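Nonribosomal peptide synthase (Streptomyces sp. MJ635-86F5, PDB 5JJP) activates an aliphatic beta-amino acid by adenylation, probably using ATP to form the acyl-adenylate. Local coordinates at residues 381-386 and 419-424. Residues are numbered along the deposited sequence; the frame is centred on the assembly and turned at random.
Sequences GEIYLR and FRTGDL
The Arg-Thr-Gly-Asp signature of adenylation domains (core motif A7), Arg420 to Asp423, closes around Glu382 of the adjacent antiparallel strand. Glu382, extended with CG anti to its backbone N (chi1 -178°), reaches across the bulge. Glu382 OE1 takes two bonds side-on from Arg420 in a salt bridge, from NH2 at 2.7 Å and NE at 3.1 Å, with OE1 lying close to the guanidinium plane. The anti lone pair of Glu382 OE2 receives a hydrogen bond from Gly422 N at 2.9 Å. An alanine in place of Glu382 would probably leave the Arg420 guanidinium without this counter-charge and Gly422 N without its acceptor. Arg420 CG lies over one face of the Tyr384 ring, 3.8 Å from its centroid and 18° off the normal, a CH-pi contact, and Tyr367 stacks on the ring. Register evidence for the bulge is that Glu382 pairs with Leu424 but Tyr384 with Arg420. There Ile383 O accepts both Thr421 N (3.1 Å) and Thr421 OG1 (2.6 Å), and OG1 in turn accepts Asp423 N in an ST turn. Ile383 N donates to Asp423 O at 2.8 Å. In relatives this motif's aspartate typically binds the nucleotide ribose; here the Asp423 carboxylate meets Tyr329 OH and Arg438.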
loop_
_atom_site.group_PDB
_atom_site.type_symbol
_atom_site.label_atom_id
_atom_site.label_comp_id
_atom_site.label_asym_id
_atom_site.label_seq_id
_atom_site.Cartn_x
_atom_site.Cartn_y
_atom_site.Cartn_z
ATOM N N GLY A 381 6.904 -7.721 25.491
ATOM C CA GLY A 381 5.920 -8.761 25.115
ATOM C C GLY A 381 5.664 -8.673 23.616
ATOM O O GLY A 381 6.322 -7.895 22.926
ATOM N N GLU A 382 4.717 -9.469 23.128
ATOM C CA GLU A 382 4.374 -9.503 21.705
ATOM C C GLU A 382 3.228 -8.546 21.404
ATOM O O GLU A 382 2.253 -8.491 22.169
ATOM C CB GLU A 382 3.926 -10.892 21.289
ATOM C CG GLU A 382 3.605 -10.974 19.812
ATOM C CD GLU A 382 3.246 -12.379 19.356
ATOM O OE1 GLU A 382 2.984 -13.237 20.231
ATOM O OE2 GLU A 382 3.156 -12.576 18.126
ATOM N N ILE A 383 3.363 -7.771 20.322
ATOM C CA ILE A 383 2.278 -6.825 19.937
ATOM C C ILE A 383 1.134 -7.605 19.313
ATOM O O ILE A 383 1.367 -8.375 18.403
ATOM C CB ILE A 383 2.714 -5.737 18.929
ATOM C CG1 ILE A 383 3.830 -4.876 19.500
ATOM C CG2 ILE A 383 1.544 -4.834 18.573
ATOM C CD1 ILE A 383 4.570 -4.073 18.434
ATOM N N TYR A 384 -0.060 -7.455 19.899
ATOM C CA TYR A 384 -1.340 -7.880 19.323
ATOM C C TYR A 384 -2.079 -6.636 18.794
ATOM O O TYR A 384 -2.252 -5.663 19.511
ATOM C CB TYR A 384 -2.247 -8.546 20.339
ATOM C CG TYR A 384 -1.843 -9.947 20.783
ATOM C CD1 TYR A 384 -0.496 -10.326 20.902
ATOM C CD2 TYR A 384 -2.810 -10.861 21.180
ATOM C CE1 TYR A 384 -0.143 -11.598 21.366
ATOM C CE2 TYR A 384 -2.482 -12.133 21.634
ATOM C CZ TYR A 384 -1.153 -12.493 21.744
ATOM O OH TYR A 384 -0.815 -13.741 22.175
ATOM N N LEU A 385 -2.491 -6.694 17.505
ATOM C CA LEU A 385 -3.165 -5.569 16.836
ATOM C C LEU A 385 -4.663 -5.847 16.673
ATOM O O LEU A 385 -5.077 -6.837 16.092
ATOM C CB LEU A 385 -2.506 -5.306 15.512
ATOM C CG LEU A 385 -3.092 -4.233 14.617
ATOM C CD1 LEU A 385 -2.917 -2.816 15.132
ATOM C CD2 LEU A 385 -2.402 -4.371 13.279
ATOM N N ARG A 386 -5.459 -4.955 17.243
ATOM C CA ARG A 386 -6.874 -4.961 17.135
ATOM C C ARG A 386 -7.208 -3.862 16.104
ATOM O O ARG A 386 -6.969 -2.689 16.346
ATOM C CB ARG A 386 -7.475 -4.624 18.497
ATOM C CG ARG A 386 -8.984 -4.617 18.556
ATOM C CD ARG A 386 -9.476 -4.123 19.898
ATOM N NE ARG A 386 -8.877 -4.873 21.012
ATOM C CZ ARG A 386 -9.403 -5.997 21.511
ATOM N NH1 ARG A 386 -10.515 -6.526 21.016
ATOM N NH2 ARG A 386 -8.814 -6.576 22.520
ATOM N N PHE A 419 -4.750 -9.728 15.852
ATOM C CA PHE A 419 -3.601 -10.207 15.061
ATOM C C PHE A 419 -2.330 -10.272 15.905
ATOM O O PHE A 419 -1.869 -9.248 16.429
ATOM C CB PHE A 419 -3.373 -9.247 13.862
ATOM C CG PHE A 419 -2.113 -9.514 13.061
ATOM C CD1 PHE A 419 -1.811 -10.798 12.631
ATOM C CD2 PHE A 419 -1.257 -8.484 12.742
ATOM C CE1 PHE A 419 -0.669 -11.034 11.888
ATOM C CE2 PHE A 419 -0.115 -8.697 12.018
ATOM C CZ PHE A 419 0.182 -9.980 11.576
ATOM N N ARG A 420 -1.792 -11.476 16.068
ATOM C CA ARG A 420 -0.497 -11.630 16.705
ATOM C C ARG A 420 0.541 -11.283 15.672
ATOM O O ARG A 420 0.736 -12.053 14.743
ATOM C CB ARG A 420 -0.248 -13.054 17.173
ATOM C CG ARG A 420 -1.188 -13.542 18.276
ATOM C CD ARG A 420 -0.785 -14.935 18.703
ATOM N NE ARG A 420 0.580 -14.950 19.245
ATOM C CZ ARG A 420 1.229 -16.042 19.672
ATOM N NH1 ARG A 420 0.638 -17.231 19.638
ATOM N NH2 ARG A 420 2.488 -15.932 20.107
ATOM N N THR A 421 1.226 -10.157 15.886
ATOM C CA THR A 421 2.128 -9.574 14.900
ATOM C C THR A 421 3.419 -10.276 14.714
ATOM O O THR A 421 4.077 -10.049 13.747
ATOM C CB THR A 421 2.544 -8.127 15.286
ATOM O OG1 THR A 421 3.199 -8.123 16.558
ATOM C CG2 THR A 421 1.327 -7.224 15.372
ATOM N N GLY A 422 3.846 -11.033 15.709
ATOM C CA GLY A 422 5.207 -11.568 15.735
ATOM C C GLY A 422 6.240 -10.518 16.092
ATOM O O GLY A 422 7.435 -10.774 15.976
ATOM N N ASP A 423 5.817 -9.318 16.466
ATOM C CA ASP A 423 6.755 -8.274 16.880
ATOM C C ASP A 423 6.838 -8.196 18.414
ATOM O O ASP A 423 5.820 -8.272 19.101
ATOM C CB ASP A 423 6.316 -6.891 16.345
ATOM C CG ASP A 423 6.359 -6.782 14.847
ATOM O OD1 ASP A 423 7.216 -7.445 14.214
ATOM O OD2 ASP A 423 5.544 -6.000 14.284
ATOM N N LEU A 424 8.052 -7.970 18.935
ATOM C CA LEU A 424 8.260 -7.719 20.347
ATOM C C LEU A 424 8.340 -6.222 20.619
ATOM O O LEU A 424 8.774 -5.444 19.767
ATOM C CB LEU A 424 9.553 -8.345 20.776
ATOM C CG LEU A 424 9.613 -9.873 20.641
ATOM C CD1 LEU A 424 10.989 -10.366 21.047
ATOM C CD2 LEU A 424 8.564 -10.508 21.524
#